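Local coordinates for protein ulvan Lyase-PL25 (Pseudoalteromonas sp. PLSV, PDB 5UAM) that cleaves ulvan, the sulfated cell-wall polysaccharide of green seaweeds, as a beta-propeller lyase of polysaccharide lyase family 25, at residues N165-M170 with I175-R180. Residues are numbered along the deposited sequence; the frame is centred on the assembly and turned at random.
Sequences NQAIKM and IYLFFR. With PO4 (phosphate ion), chain E.
Phe178 and Gln166 face each other as an antiparallel hydrogen-bonded pair, and the side chain of Phe178 can be followed outward from there. Its CB lies 3.8 Å from Gln166 O, the same oxygen that accepts the nearly straight bond from Phe178 N (2.8 Å, 175° at the hydrogen). With CG anti to its own carbonyl carbon (chi1 -68°), the ring turns an edge to that oxygen, CD1 standing near Gln166 O, and one atom further CE1 meets Ile168 CD1 at 3.9 Å; the Phe178 side chain also touches Ala225 of strand 217-227. Tyr176 repeats the pairing with Ile168, its N donating to Ile168 O almost as straight, while Tyr176 CE1 packs against Met170 CG at 3.7 Å; Met170 SD, 5.4 Å from the ring centroid, adds an oblique Met-aromatic contact. The strand axes run 162° apart, antiparallel, and only four residues link the strands, so they form a beta hairpin, here at the start of a propeller sheet that continues from 175-180 into strand 188-193. On the other face, Leu177 CD1 reaches Ala167 CB at 4.0 Å. Beyond the pairing, Arg180, which probably binds substrate, presents its guanidinium edge to a phosphate ion, probably from the crystallisation liquor, through hydrogen bonds from NH1 to phosphate O2 and NH2 to phosphate O4, each 2.9 Å. A leucine in its place would probably leave this anion without its two-pronged guanidinium partner, although His99, His119, His184 and Tyr222 also bond to it. Gln166 OE1 is itself held by Ala225 N and His43 NE2, near Tyr164, the probable proton acceptor.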
ATOM      1  N   ASN A 165      -7.235   0.381  -1.531  1.00 11.70           N
ATOM      2  CA  ASN A 165      -7.243   1.282  -2.673  1.00 10.05           C
ATOM      3  C   ASN A 165      -5.843   1.652  -3.133  1.00 11.00           C
ATOM      4  O   ASN A 165      -4.998   2.074  -2.336  1.00 11.26           O
ATOM      5  CB  ASN A 165      -7.936   2.580  -2.308  1.00 12.00           C
ATOM      6  CG  ASN A 165      -9.361   2.383  -1.963  1.00 13.29           C
ATOM      7  OD1 ASN A 165     -10.105   1.738  -2.701  1.00 15.08           O
ATOM      8  ND2 ASN A 165      -9.787   2.982  -0.854  1.00 11.74           N
ATOM      9  N   GLN A 166      -5.627   1.572  -4.438  1.00 10.80           N
ATOM     10  CA  GLN A 166      -4.357   1.892  -5.055  1.00  9.99           C
ATOM     11  C   GLN A 166      -4.695   2.654  -6.315  1.00 11.67           C
ATOM     12  O   GLN A 166      -5.369   2.126  -7.197  1.00 12.53           O
ATOM     13  CB  GLN A 166      -3.598   0.602  -5.334  1.00 11.89           C
ATOM     14  CG  GLN A 166      -3.441  -0.198  -4.070  1.00 12.07           C
ATOM     15  CD  GLN A 166      -2.777  -1.505  -4.271  1.00 14.06           C
ATOM     16  OE1 GLN A 166      -1.677  -1.570  -4.809  1.00 14.77           O
ATOM     17  NE2 GLN A 166      -3.388  -2.549  -3.737  1.00 14.26           N
ATOM     18  N   ALA A 167      -4.283   3.917  -6.376  1.00 11.34           N
ATOM     19  CA  ALA A 167      -4.748   4.813  -7.422  1.00 10.75           C
ATOM     20  C   ALA A 167      -3.600   5.206  -8.334  1.00 11.36           C
ATOM     21  O   ALA A 167      -2.552   5.652  -7.868  1.00 13.24           O
ATOM     22  CB  ALA A 167      -5.353   6.071  -6.803  1.00 12.12           C
ATOM     23  N   ILE A 168      -3.824   5.085  -9.644  1.00 11.89           N
ATOM     24  CA  ILE A 168      -2.796   5.341 -10.647  1.00 11.26           C
ATOM     25  C   ILE A 168      -3.381   6.232 -11.728  1.00 12.54           C
ATOM     26  O   ILE A 168      -4.484   5.981 -12.217  1.00 14.76           O
ATOM     27  CB  ILE A 168      -2.274   4.026 -11.252  1.00 12.28           C
ATOM     28  CG1 ILE A 168      -1.713   3.156 -10.128  1.00 14.21           C
ATOM     29  CG2 ILE A 168      -1.202   4.302 -12.309  1.00 15.21           C
ATOM     30  CD1 ILE A 168      -1.230   1.814 -10.593  1.00 18.13           C
ATOM     31  N   LYS A 169      -2.646   7.279 -12.096  1.00 13.07           N
ATOM     32  CA  LYS A 169      -3.026   8.144 -13.204  1.00 13.37           C
ATOM     33  C   LYS A 169      -2.028   7.962 -14.338  1.00 14.94           C
ATOM     34  O   LYS A 169      -0.812   8.048 -14.130  1.00 16.41           O
ATOM     35  CB  LYS A 169      -3.040   9.615 -12.792  1.00 12.65           C
ATOM     36  CG  LYS A 169      -3.603  10.527 -13.879  1.00 13.99           C
ATOM     37  CD  LYS A 169      -3.710  11.977 -13.434  1.00 15.64           C
ATOM     38  CE  LYS A 169      -2.372  12.607 -13.258  1.00 16.05           C
ATOM     39  NZ  LYS A 169      -2.524  14.104 -13.040  1.00 18.00           N
ATOM     40  N   MET A 170      -2.535   7.752 -15.543  1.00 15.00           N
ATOM     41  CA  MET A 170      -1.660   7.595 -16.687  1.00 16.17           C
ATOM     42  C   MET A 170      -1.355   8.947 -17.335  1.00 16.24           C
ATOM     43  O   MET A 170      -1.941   9.978 -17.001  1.00 16.67           O
ATOM     44  CB  MET A 170      -2.299   6.654 -17.703  1.00 17.61           C
ATOM     45  CG  MET A 170      -2.770   5.332 -17.102  1.00 18.15           C
ATOM     46  SD  MET A 170      -1.519   4.457 -16.131  1.00 20.28           S
ATOM     47  CE  MET A 170      -0.347   3.967 -17.405  1.00 23.40           C
ATOM     48  N   ILE A 175      -7.578   7.474 -15.048  1.00 13.77           N
ATOM     49  CA  ILE A 175      -7.410   7.098 -13.648  1.00 13.29           C
ATOM     50  C   ILE A 175      -7.850   5.655 -13.479  1.00 14.35           C
ATOM     51  O   ILE A 175      -8.953   5.274 -13.909  1.00 15.01           O
ATOM     52  CB  ILE A 175      -8.219   8.017 -12.722  1.00 13.78           C
ATOM     53  CG1 ILE A 175      -7.609   9.421 -12.737  1.00 15.48           C
ATOM     54  CG2 ILE A 175      -8.275   7.446 -11.313  1.00 13.22           C
ATOM     55  CD1 ILE A 175      -8.532  10.455 -12.205  1.00 16.78           C
ATOM     56  N   TYR A 176      -6.991   4.855 -12.854  1.00 13.26           N
ATOM     57  CA  TYR A 176      -7.308   3.478 -12.506  1.00 13.27           C
ATOM     58  C   TYR A 176      -7.249   3.320 -11.000  1.00 14.12           C
ATOM     59  O   TYR A 176      -6.233   3.651 -10.379  1.00 15.41           O
ATOM     60  CB  TYR A 176      -6.319   2.501 -13.151  1.00 15.10           C
ATOM     61  CG  TYR A 176      -6.418   2.472 -14.646  1.00 13.75           C
ATOM     62  CD1 TYR A 176      -5.792   3.430 -15.437  1.00 15.09           C
ATOM     63  CD2 TYR A 176      -7.152   1.479 -15.291  1.00 14.83           C
ATOM     64  CE1 TYR A 176      -5.895   3.383 -16.813  1.00 16.89           C
ATOM     65  CE2 TYR A 176      -7.268   1.438 -16.654  1.00 15.60           C
ATOM     66  CZ  TYR A 176      -6.630   2.383 -17.425  1.00 16.00           C
ATOM     67  OH  TYR A 176      -6.743   2.341 -18.797  1.00 18.88           O
ATOM     68  N   LEU A 177      -8.324   2.794 -10.418  1.00 12.00           N
ATOM     69  CA  LEU A 177      -8.374   2.484  -8.996  1.00 11.86           C
ATOM     70  C   LEU A 177      -8.401   0.971  -8.865  1.00 13.41           C
ATOM     71  O   LEU A 177      -9.338   0.330  -9.340  1.00 12.96           O
ATOM     72  CB  LEU A 177      -9.612   3.078  -8.315  1.00 12.81           C
ATOM     73  CG  LEU A 177      -9.628   2.902  -6.798  1.00 14.90           C
ATOM     74  CD1 LEU A 177      -8.587   3.800  -6.151  1.00 13.37           C
ATOM     75  CD2 LEU A 177     -11.034   3.239  -6.257  1.00 16.29           C
ATOM     76  N   PHE A 178      -7.364   0.415  -8.249  1.00 10.94           N
ATOM     77  CA  PHE A 178      -7.237  -1.017  -8.012  1.00 11.62           C
ATOM     78  C   PHE A 178      -7.604  -1.310  -6.560  1.00 12.61           C
ATOM     79  O   PHE A 178      -7.261  -0.546  -5.655  1.00 12.33           O
ATOM     80  CB  PHE A 178      -5.792  -1.465  -8.254  1.00 12.50           C
ATOM     81  CG  PHE A 178      -5.377  -1.379  -9.673  1.00 12.14           C
ATOM     82  CD1 PHE A 178      -4.965  -0.171 -10.184  1.00 14.86           C
ATOM     83  CD2 PHE A 178      -5.407  -2.488 -10.489  1.00 15.16           C
ATOM     84  CE1 PHE A 178      -4.578  -0.053 -11.484  1.00 18.74           C
ATOM     85  CE2 PHE A 178      -5.046  -2.369 -11.843  1.00 16.36           C
ATOM     86  CZ  PHE A 178      -4.635  -1.140 -12.311  1.00 17.50           C
ATOM     87  N   PHE A 179      -8.328  -2.394  -6.334  1.00 11.55           N
ATOM     88  CA  PHE A 179      -8.764  -2.765  -4.996  1.00 12.33           C
ATOM     89  C   PHE A 179      -9.302  -4.190  -5.018  1.00 13.63           C
ATOM     90  O   PHE A 179      -9.575  -4.769  -6.082  1.00 13.21           O
ATOM     91  CB  PHE A 179      -9.835  -1.803  -4.450  1.00 11.58           C
ATOM     92  CG  PHE A 179     -11.032  -1.650  -5.337  1.00 11.75           C
ATOM     93  CD1 PHE A 179     -11.040  -0.737  -6.384  1.00 12.84           C
ATOM     94  CD2 PHE A 179     -12.177  -2.399  -5.125  1.00 12.50           C
ATOM     95  CE1 PHE A 179     -12.142  -0.591  -7.209  1.00 13.41           C
ATOM     96  CE2 PHE A 179     -13.278  -2.255  -5.941  1.00 12.54           C
ATOM     97  CZ  PHE A 179     -13.271  -1.340  -6.984  1.00 13.13           C
ATOM     98  N   ARG A 180      -9.450  -4.751  -3.819  1.00 11.90           N
ATOM     99  CA  ARG A 180     -10.171  -6.006  -3.638  1.00 11.31           C
ATOM    100  C   ARG A 180     -11.662  -5.719  -3.548  1.00 13.10           C
ATOM    101  O   ARG A 180     -12.089  -4.885  -2.749  1.00 12.91           O
ATOM    102  CB  ARG A 180      -9.690  -6.692  -2.370  1.00 11.55           C
ATOM    103  CG  ARG A 180     -10.305  -8.068  -2.120  1.00 13.16           C
ATOM    104  CD  ARG A 180      -9.803  -8.748  -0.865  1.00 13.98           C
ATOM    105  NE  ARG A 180     -10.247  -8.035   0.334  1.00 12.76           N
ATOM    106  CZ  ARG A 180      -9.717  -8.220   1.540  1.00 13.65           C
ATOM    107  NH1 ARG A 180      -8.733  -9.098   1.722  1.00 14.59           N
ATOM    108  NH2 ARG A 180     -10.172  -7.500   2.555  1.00 14.36           N
TER
HETATM  109  P   PO4 E 503      -7.990  -8.523   5.542  1.00 17.21           P
HETATM  110  O1  PO4 E 503      -8.288  -9.720   6.424  1.00 23.07           O
HETATM  111  O2  PO4 E 503      -7.421  -8.961   4.255  1.00 16.54           O
HETATM  112  O3  PO4 E 503      -6.979  -7.707   6.310  1.00 22.87           O
HETATM  113  O4  PO4 E 503      -9.302  -7.781   5.305  1.00 20.10           O